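Local coordinates for transcriptional regulator, marR family, putative (Sulfolobus solfataricus, PDB 3F3X), which probably binds DNA as a MarR-family transcription factor, working as a regulator of gene expression in this archaeon, at residues I42-S47 with A57-V62; A66-V71 with V80-D85; L38-L43 with L105-V110. One frame throughout, in Å; residues are numbered along the deposited sequence.

Two of the three contacts lie within the winged helix-turn-helix, and the third joins it to helix 98-118. Interactions 1 and 3 both start from helix 37-48, sharing I42 and L43, with centres about 11 Å apart; one joins it to helix 53-60, the other to helix 98-118, far along the chain. Interaction 2 follows interaction 1 in sequence, its centre also about 11 Å away, and ties helix 64-76 to strand 80-85 of the antiparallel sheet; interaction 3 encloses it in sequence, their centres about 16 Å apart. Packing of I42 on A70 and of L43 on V80 connects the sites. Interactions 1 and 3 also reach the second subunit, joining the presumed DNA-binding part to the dimer.

Interaction 1: I42-S47 with A57-V62; sequences ILKATS and ANRYFV. With SO4 (sulfate ion), chain B.
K44, R59 and Y60 converge on a sulfate ion, probably taken up from the crystallisation liquor, so that an anion bridges two segments, 42-47 and 57-62, between which no hydrogen bond passes directly. R59 uses two nitrogens, in fairly straight bonds. Its NE reaches sulfate O3 at 2.9 Å. Its NH2 reaches O2, also at 2.9 Å, and the sulfur lies in the guanidinium plane at its edge. Y60 OH hydrogen-bonds to the same O2 at 2.6 Å, which gives that oxygen two partners from helix 53-60; S41 O, one residue before 42-47, is a probable second partner of the hydroxyl. From helix 37-48, K44 runs fully extended, CG anti to the backbone N (chi1 180°), and its NZ meets O4 at 2.8 Å. The helices are the first two of the winged helix-turn-helix domain, 53-60 being the helix that precedes the presumed recognition helix 64-76. Their protein-to-protein meeting point is A45, whose CB touches both flat groups: it lies over one face of the R59 guanidinium, 3.7 Å from NH1, and at the edge of the Y60 ring, 3.4 Å from OH. The R59 chain is extended from CG to NE, and its own CG sits over the centre of the tyrosine ring, 3.8 Å above the plane, so arginine and tyrosine reach the anion side by side. E48 forms a salt bridge with NH1 of R59, and Y55 hydrogen-bonds to the same nitrogen. K16 and Q9 of the second subunit also bind the sulfate, which therefore lies at the dimer interface.

Interaction 2: A66-V71 with V80-D85; sequences AITAAV and VRRIRD
With chi1 at 174°, V71 turns CG1 away from its own amide nitrogen, while R82 bends at chi3 (-70°), and these two turns bring the valine methyl over one face of the arginine guanidinium. CG1 stands 3.6 Å above that plane, offset toward its rim, with R82 NE 3.7 Å away. The same methyl also runs along the aliphatic part of the chain, 3.8 Å from R82 CD, as the two side chains approach from opposite directions. T68 meets R82 differently: crossing it at about a right angle, it brings CG2 to the guanidinium edge, 4.1 Å from NH1, while its OG1 hydrogen-bonds to the backbone oxygen of Q64. At the start of the strand, V80 adds a looser apolar touch, its CG2 lying 4.2 Å from V71 CG1. The polar end of R82 is held by salt bridges from NE to E75 and from NH1 to D72, both on the same helix as V71. Replacing R82 by an alanine is likely to leave E75 and D72 without this positive partner and V71 without the flat group against its methyl. The axes of the helix and strand segments come within 10.7 Å at 121°. Such packing of a presumed recognition helix, 64-76, against the first strand of a β-hairpin, 80-85 paired with 92-96, is characteristic of the winged helix-turn-helix fold of MarR proteins.

Interaction 3: L38-L43 with L105-V110; sequences LDFSIL and LEANEV
F40 and A107 mark the place where the backbones of helices 37-48 and 98-118 come nearest each other in these segments, their CA atoms 6.6 Å apart. The alanine, with nothing beyond CB, is consistent with so close an approach. The phenylalanine supplies the bulk: its CG is anti to the backbone N (chi1 159°), which carries the ring out to the second helix. There the ring meets two successive residues along one side. Its CD1 lies 4.1 Å from A107 CB, and the adjoining CE1 lies 4.0 Å from N108 CA, with N108 CB slightly farther off at 4.3 Å. Both neighbours approach the ring obliquely. N108 thus takes part through the carbons at the base of its side chain, and the ring touches its backbone CA as well as the CB atoms. No hydrogen bond crosses between the segments, so the joint is one of apolar packing. It links the first helix of the winged helix-turn-helix to helix 98-118, which, as in other MarR proteins, probably belongs to the helical dimerisation region; residues 108-135 are predicted to form a coiled coil. L104 and L111 also pack against the F40 ring, as does N12 of the second subunit. A107 in turn touches M33 of the long helix 3-33, while L8 of the second subunit packs on N108. L43, one turn further along helix 37-48, packs on V103 and L104, among others, and reaches V80 of strand 80-85 and the neighbouring strand 92-96.

Interaction 1: I42-S47 with A57-V62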
loop_
_atom_site.group_PDB
_atom_site.type_symbol
_atom_site.label_atom_id
_atom_site.label_comp_id
_atom_site.label_asym_id
_atom_site.label_seq_id
_atom_site.Cartn_x
_atom_site.Cartn_y
_atom_site.Cartn_z
ATOM N N ILE A 42 12.275 8.087 6.165
ATOM C CA ILE A 42 12.757 8.719 7.385
ATOM C C ILE A 42 13.932 9.636 7.065
ATOM O O ILE A 42 14.006 10.762 7.565
ATOM C CB ILE A 42 13.173 7.657 8.435
ATOM C CG1 ILE A 42 11.921 6.909 8.916
ATOM C CG2 ILE A 42 13.904 8.316 9.613
ATOM C CD1 ILE A 42 12.217 5.742 9.838
ATOM N N LEU A 43 14.848 9.161 6.227
ATOM C CA LEU A 43 15.989 9.982 5.850
ATOM C C LEU A 43 15.514 11.237 5.116
ATOM O O LEU A 43 16.003 12.330 5.376
ATOM C CB LEU A 43 16.959 9.189 4.965
ATOM C CG LEU A 43 17.705 8.061 5.692
ATOM C CD1 LEU A 43 18.587 7.292 4.713
ATOM C CD2 LEU A 43 18.563 8.647 6.806
ATOM N N LYS A 44 14.551 11.091 4.212
ATOM C CA LYS A 44 14.066 12.259 3.481
ATOM C C LYS A 44 13.454 13.309 4.412
ATOM O O LYS A 44 13.796 14.492 4.338
ATOM C CB LYS A 44 13.032 11.853 2.432
ATOM C CG LYS A 44 12.483 13.047 1.641
ATOM C CD LYS A 44 11.417 12.622 0.644
ATOM C CE LYS A 44 10.862 13.824 -0.112
ATOM N NZ LYS A 44 9.713 13.431 -0.983
ATOM N N ALA A 45 12.554 12.877 5.291
ATOM C CA ALA A 45 11.895 13.800 6.214
ATOM C C ALA A 45 12.874 14.502 7.166
ATOM O O ALA A 45 12.752 15.708 7.416
ATOM C CB ALA A 45 10.835 13.056 7.017
ATOM N N THR A 46 13.832 13.752 7.706
ATOM C CA THR A 46 14.801 14.346 8.622
ATOM C C THR A 46 15.837 15.202 7.891
ATOM O O THR A 46 16.436 16.090 8.491
ATOM C CB THR A 46 15.523 13.270 9.489
ATOM O OG1 THR A 46 16.177 12.310 8.650
ATOM C CG2 THR A 46 14.510 12.552 10.399
ATOM N N SER A 47 16.042 14.951 6.600
ATOM C CA SER A 47 16.996 15.755 5.839
ATOM C C SER A 47 16.450 17.182 5.737
ATOM O O SER A 47 17.208 18.138 5.555
ATOM C CB SER A 47 17.208 15.181 4.433
ATOM O OG SER A 47 16.095 15.437 3.591
ATOM N N ALA A 57 5.767 8.912 12.249
ATOM C CA ALA A 57 4.705 7.915 12.157
ATOM C C ALA A 57 3.482 8.528 11.482
ATOM O O ALA A 57 2.813 7.891 10.664
ATOM C CB ALA A 57 4.337 7.421 13.546
ATOM N N ASN A 58 3.202 9.773 11.842
ATOM C CA ASN A 58 2.071 10.527 11.316
ATOM C C ASN A 58 2.170 10.793 9.819
ATOM O O ASN A 58 1.203 10.625 9.078
ATOM C CB ASN A 58 1.980 11.860 12.052
ATOM C CG ASN A 58 0.624 12.096 12.662
ATOM O OD1 ASN A 58 -0.335 12.437 11.967
ATOM N ND2 ASN A 58 0.529 11.904 13.973
ATOM N N ARG A 59 3.346 11.221 9.380
ATOM C CA ARG A 59 3.559 11.538 7.980
ATOM C C ARG A 59 3.559 10.309 7.088
ATOM O O ARG A 59 3.049 10.353 5.972
ATOM C CB ARG A 59 4.875 12.311 7.818
ATOM C CG ARG A 59 5.258 12.662 6.379
ATOM C CD ARG A 59 6.394 13.683 6.370
ATOM N NE ARG A 59 7.078 13.771 5.081
ATOM C CZ ARG A 59 8.041 14.645 4.808
ATOM N NH1 ARG A 59 8.429 15.523 5.731
ATOM N NH2 ARG A 59 8.649 14.617 3.626
ATOM N N TYR A 60 4.108 9.207 7.581
ATOM C CA TYR A 60 4.173 8.002 6.765
ATOM C C TYR A 60 3.146 6.922 7.068
ATOM O O TYR A 60 3.199 5.829 6.510
ATOM C CB TYR A 60 5.592 7.442 6.820
ATOM C CG TYR A 60 6.574 8.431 6.227
ATOM C CD1 TYR A 60 7.462 9.146 7.037
ATOM C CD2 TYR A 60 6.529 8.736 4.868
ATOM C CE1 TYR A 60 8.276 10.151 6.501
ATOM C CE2 TYR A 60 7.333 9.738 4.320
ATOM C CZ TYR A 60 8.204 10.444 5.144
ATOM O OH TYR A 60 8.980 11.446 4.601
ATOM N N PHE A 61 2.197 7.247 7.937
ATOM C CA PHE A 61 1.139 6.317 8.307
ATOM C C PHE A 61 1.612 4.945 8.769
ATOM O O PHE A 61 1.106 3.918 8.319
ATOM C CB PHE A 61 0.151 6.149 7.149
ATOM C CG PHE A 61 -0.636 7.392 6.837
ATOM C CD1 PHE A 61 -0.043 8.467 6.182
ATOM C CD2 PHE A 61 -1.977 7.491 7.203
ATOM C CE1 PHE A 61 -0.769 9.623 5.897
ATOM C CE2 PHE A 61 -2.716 8.645 6.922
ATOM C CZ PHE A 61 -2.111 9.711 6.267
ATOM N N VAL A 62 2.589 4.927 9.665
ATOM C CA VAL A 62 3.084 3.677 10.217
ATOM C C VAL A 62 3.015 3.841 11.732
ATOM O O VAL A 62 2.919 4.959 12.239
ATOM C CB VAL A 62 4.542 3.384 9.787
ATOM C CG1 VAL A 62 4.604 3.123 8.288
ATOM C CG2 VAL A 62 5.431 4.548 10.154
HETATM S S SO4 B . 7.252 12.273 1.478
HETATM O O1 SO4 B . 6.875 10.989 0.854
HETATM O O2 SO4 B . 8.581 12.149 2.092
HETATM O O3 SO4 B . 6.263 12.626 2.517
HETATM O O4 SO4 B . 7.288 13.315 0.437
#

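Interaction 2: A66-V71 with V80-D85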
loop_
_atom_site.group_PDB
_atom_site.type_symbol
_atom_site.label_atom_id
_atom_site.label_comp_id
_atom_site.label_asym_id
_atom_site.label_seq_id
_atom_site.Cartn_x
_atom_site.Cartn_y
_atom_site.Cartn_z
ATOM N N ALA A 66 6.847 0.829 14.444
ATOM C CA ALA A 66 7.508 0.637 13.158
ATOM C C ALA A 66 8.609 1.684 12.981
ATOM O O ALA A 66 9.707 1.368 12.525
ATOM C CB ALA A 66 6.496 0.735 12.022
ATOM N N ILE A 67 8.308 2.931 13.343
ATOM C CA ILE A 67 9.287 4.012 13.242
ATOM C C ILE A 67 10.471 3.726 14.163
ATOM O O ILE A 67 11.627 3.847 13.755
ATOM C CB ILE A 67 8.670 5.378 13.649
ATOM C CG1 ILE A 67 7.618 5.806 12.624
ATOM C CG2 ILE A 67 9.773 6.438 13.782
ATOM C CD1 ILE A 67 8.167 6.009 11.212
ATOM N N THR A 68 10.178 3.345 15.405
ATOM C CA THR A 68 11.225 3.053 16.380
ATOM C C THR A 68 12.149 1.940 15.903
ATOM O O THR A 68 13.370 2.030 16.051
ATOM C CB THR A 68 10.629 2.635 17.737
ATOM O OG1 THR A 68 9.754 3.663 18.211
ATOM C CG2 THR A 68 11.737 2.418 18.758
ATOM N N ALA A 69 11.563 0.887 15.341
ATOM C CA ALA A 69 12.346 -0.236 14.840
ATOM C C ALA A 69 13.266 0.232 13.717
ATOM O O ALA A 69 14.441 -0.129 13.684
ATOM C CB ALA A 69 11.423 -1.343 14.335
ATOM N N ALA A 70 12.727 1.037 12.805
ATOM C CA ALA A 70 13.505 1.555 11.680
ATOM C C ALA A 70 14.631 2.463 12.165
ATOM O O ALA A 70 15.773 2.327 11.733
ATOM C CB ALA A 70 12.595 2.316 10.715
ATOM N N VAL A 71 14.307 3.386 13.068
ATOM C CA VAL A 71 15.299 4.312 13.609
ATOM C C VAL A 71 16.397 3.571 14.368
ATOM O O VAL A 71 17.564 3.968 14.327
ATOM C CB VAL A 71 14.629 5.359 14.539
ATOM C CG1 VAL A 71 15.686 6.224 15.218
ATOM C CG2 VAL A 71 13.675 6.228 13.723
ATOM N N VAL A 80 21.342 8.380 11.329
ATOM C CA VAL A 80 20.554 9.358 12.073
ATOM C C VAL A 80 20.934 9.187 13.535
ATOM O O VAL A 80 21.704 8.288 13.888
ATOM C CB VAL A 80 19.003 9.140 11.977
ATOM C CG1 VAL A 80 18.544 9.116 10.529
ATOM C CG2 VAL A 80 18.600 7.861 12.720
ATOM N N ARG A 81 20.408 10.061 14.379
ATOM C CA ARG A 81 20.644 9.957 15.806
ATOM C C ARG A 81 19.393 10.476 16.472
ATOM O O ARG A 81 18.658 11.279 15.888
ATOM C CB ARG A 81 21.852 10.798 16.257
ATOM C CG ARG A 81 21.648 12.314 16.248
ATOM C CD ARG A 81 22.798 13.015 16.979
ATOM N NE ARG A 81 24.093 12.703 16.378
ATOM C CZ ARG A 81 24.543 13.242 15.250
ATOM N NH1 ARG A 81 23.813 14.138 14.600
ATOM N NH2 ARG A 81 25.707 12.854 14.751
ATOM N N ARG A 82 19.132 9.994 17.680
ATOM C CA ARG A 82 17.991 10.468 18.438
ATOM C C ARG A 82 18.536 11.433 19.480
ATOM O O ARG A 82 19.554 11.159 20.122
ATOM C CB ARG A 82 17.272 9.305 19.126
ATOM C CG ARG A 82 16.180 8.674 18.275
ATOM C CD ARG A 82 15.685 7.360 18.858
ATOM N NE ARG A 82 16.713 6.331 18.740
ATOM C CZ ARG A 82 16.474 5.025 18.770
ATOM N NH1 ARG A 82 15.233 4.573 18.922
ATOM N NH2 ARG A 82 17.473 4.173 18.619
ATOM N N ILE A 83 17.884 12.580 19.613
ATOM C CA ILE A 83 18.271 13.573 20.601
ATOM C C ILE A 83 16.974 14.041 21.235
ATOM O O ILE A 83 15.889 13.784 20.712
ATOM C CB ILE A 83 18.996 14.790 19.972
ATOM C CG1 ILE A 83 18.174 15.347 18.810
ATOM C CG2 ILE A 83 20.408 14.388 19.540
ATOM C CD1 ILE A 83 18.759 16.595 18.189
ATOM N N ARG A 84 17.077 14.707 22.373
ATOM C CA ARG A 84 15.890 15.193 23.055
ATOM C C ARG A 84 15.565 16.577 22.531
ATOM O O ARG A 84 16.467 17.324 22.144
ATOM C CB ARG A 84 16.139 15.262 24.559
ATOM C CG ARG A 84 16.377 13.911 25.222
ATOM C CD ARG A 84 16.865 14.100 26.647
ATOM N NE ARG A 84 18.203 14.681 26.674
ATOM C CZ ARG A 84 18.773 15.209 27.751
ATOM N NH1 ARG A 84 18.119 15.239 28.908
ATOM N NH2 ARG A 84 20.005 15.698 27.674
ATOM N N ASP A 85 14.279 16.913 22.502
ATOM C CA ASP A 85 13.865 18.230 22.045
ATOM C C ASP A 85 14.430 19.221 23.059
ATOM O O ASP A 85 14.173 19.105 24.256
ATOM C CB ASP A 85 12.341 18.331 22.020
ATOM C CG ASP A 85 11.854 19.592 21.338
ATOM O OD1 ASP A 85 12.545 20.629 21.437
ATOM O OD2 ASP A 85 10.775 19.548 20.714
#

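Interaction 3: L38-L43 with L105-V110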
loop_
_atom_site.group_PDB
_atom_site.type_symbol
_atom_site.label_atom_id
_atom_site.label_comp_id
_atom_site.label_asym_id
_atom_site.label_seq_id
_atom_site.Cartn_x
_atom_site.Cartn_y
_atom_site.Cartn_z
ATOM N N LEU A 38 10.954 2.454 4.030
ATOM C CA LEU A 38 10.639 3.290 5.185
ATOM C C LEU A 38 11.901 4.021 5.628
ATOM O O LEU A 38 11.835 5.163 6.082
ATOM C CB LEU A 38 10.101 2.444 6.343
ATOM C CG LEU A 38 9.706 3.241 7.592
ATOM C CD1 LEU A 38 8.638 4.258 7.228
ATOM C CD2 LEU A 38 9.189 2.296 8.674
ATOM N N ASP A 39 13.046 3.349 5.504
ATOM C CA ASP A 39 14.331 3.945 5.867
ATOM C C ASP A 39 14.528 5.186 5.002
ATOM O O ASP A 39 14.936 6.243 5.491
ATOM C CB ASP A 39 15.484 2.977 5.592
ATOM C CG ASP A 39 15.566 1.842 6.596
ATOM O OD1 ASP A 39 16.261 0.851 6.279
ATOM O OD2 ASP A 39 14.967 1.936 7.693
ATOM N N PHE A 40 14.254 5.039 3.710
ATOM C CA PHE A 40 14.386 6.148 2.778
ATOM C C PHE A 40 13.485 7.314 3.193
ATOM O O PHE A 40 13.909 8.469 3.188
ATOM C CB PHE A 40 14.011 5.706 1.363
ATOM C CG PHE A 40 13.644 6.844 0.456
ATOM C CD1 PHE A 40 14.620 7.703 -0.050
ATOM C CD2 PHE A 40 12.311 7.081 0.134
ATOM C CE1 PHE A 40 14.265 8.781 -0.868
ATOM C CE2 PHE A 40 11.949 8.149 -0.677
ATOM C CZ PHE A 40 12.924 9.004 -1.179
ATOM N N SER A 41 12.238 7.005 3.536
ATOM C CA SER A 41 11.286 8.037 3.945
ATOM C C SER A 41 11.759 8.810 5.177
ATOM O O SER A 41 11.647 10.039 5.235
ATOM C CB SER A 41 9.921 7.410 4.232
ATOM O OG SER A 41 9.368 6.845 3.058
ATOM N N ILE A 42 12.275 8.087 6.165
ATOM C CA ILE A 42 12.757 8.719 7.385
ATOM C C ILE A 42 13.932 9.636 7.065
ATOM O O ILE A 42 14.006 10.762 7.565
ATOM C CB ILE A 42 13.173 7.657 8.435
ATOM C CG1 ILE A 42 11.921 6.909 8.916
ATOM C CG2 ILE A 42 13.904 8.316 9.613
ATOM C CD1 ILE A 42 12.217 5.742 9.838
ATOM N N LEU A 43 14.848 9.161 6.227
ATOM C CA LEU A 43 15.989 9.982 5.850
ATOM C C LEU A 43 15.514 11.237 5.116
ATOM O O LEU A 43 16.003 12.330 5.376
ATOM C CB LEU A 43 16.959 9.189 4.965
ATOM C CG LEU A 43 17.705 8.061 5.692
ATOM C CD1 LEU A 43 18.587 7.292 4.713
ATOM C CD2 LEU A 43 18.563 8.647 6.806
ATOM N N LEU A 105 21.025 10.701 -0.702
ATOM C CA LEU A 105 21.248 11.085 -2.097
ATOM C C LEU A 105 21.294 9.847 -2.984
ATOM O O LEU A 105 20.711 9.821 -4.068
ATOM C CB LEU A 105 22.554 11.869 -2.243
ATOM C CG LEU A 105 22.606 13.273 -1.635
ATOM C CD1 LEU A 105 24.008 13.856 -1.802
ATOM C CD2 LEU A 105 21.564 14.162 -2.313
ATOM N N GLU A 106 21.985 8.818 -2.507
ATOM C CA GLU A 106 22.111 7.568 -3.244
ATOM C C GLU A 106 20.779 6.825 -3.307
ATOM O O GLU A 106 20.379 6.354 -4.371
ATOM C CB GLU A 106 23.173 6.685 -2.585
ATOM C CG GLU A 106 24.590 7.238 -2.700
ATOM C CD GLU A 106 25.585 6.513 -1.813
ATOM O OE1 GLU A 106 25.306 5.360 -1.415
ATOM O OE2 GLU A 106 26.653 7.094 -1.520
ATOM N N ALA A 107 20.090 6.717 -2.171
ATOM C CA ALA A 107 18.801 6.024 -2.134
ATOM C C ALA A 107 17.797 6.728 -3.050
ATOM O O ALA A 107 17.018 6.075 -3.750
ATOM C CB ALA A 107 18.264 5.974 -0.690
ATOM N N ASN A 108 17.819 8.060 -3.039
ATOM C CA ASN A 108 16.927 8.850 -3.883
ATOM C C ASN A 108 17.192 8.522 -5.348
ATOM O O ASN A 108 16.260 8.343 -6.131
ATOM C CB ASN A 108 17.149 10.348 -3.648
ATOM C CG ASN A 108 16.360 11.214 -4.617
ATOM O OD1 ASN A 108 16.933 11.899 -5.468
ATOM N ND2 ASN A 108 15.042 11.182 -4.497
ATOM N N GLU A 109 18.468 8.445 -5.711
ATOM C CA GLU A 109 18.851 8.130 -7.084
ATOM C C GLU A 109 18.333 6.749 -7.490
ATOM O O GLU A 109 17.795 6.578 -8.584
ATOM C CB GLU A 109 20.373 8.150 -7.231
ATOM C CG GLU A 109 20.833 8.155 -8.675
ATOM C CD GLU A 109 21.026 9.558 -9.214
ATOM O OE1 GLU A 109 20.220 10.453 -8.872
ATOM O OE2 GLU A 109 21.983 9.764 -9.987
ATOM N N VAL A 110 18.517 5.768 -6.609
ATOM C CA VAL A 110 18.070 4.403 -6.866
ATOM C C VAL A 110 16.557 4.339 -7.093
ATOM O O VAL A 110 16.096 3.767 -8.079
ATOM C CB VAL A 110 18.439 3.454 -5.689
ATOM C CG1 VAL A 110 17.711 2.125 -5.835
ATOM C CG2 VAL A 110 19.941 3.221 -5.656
#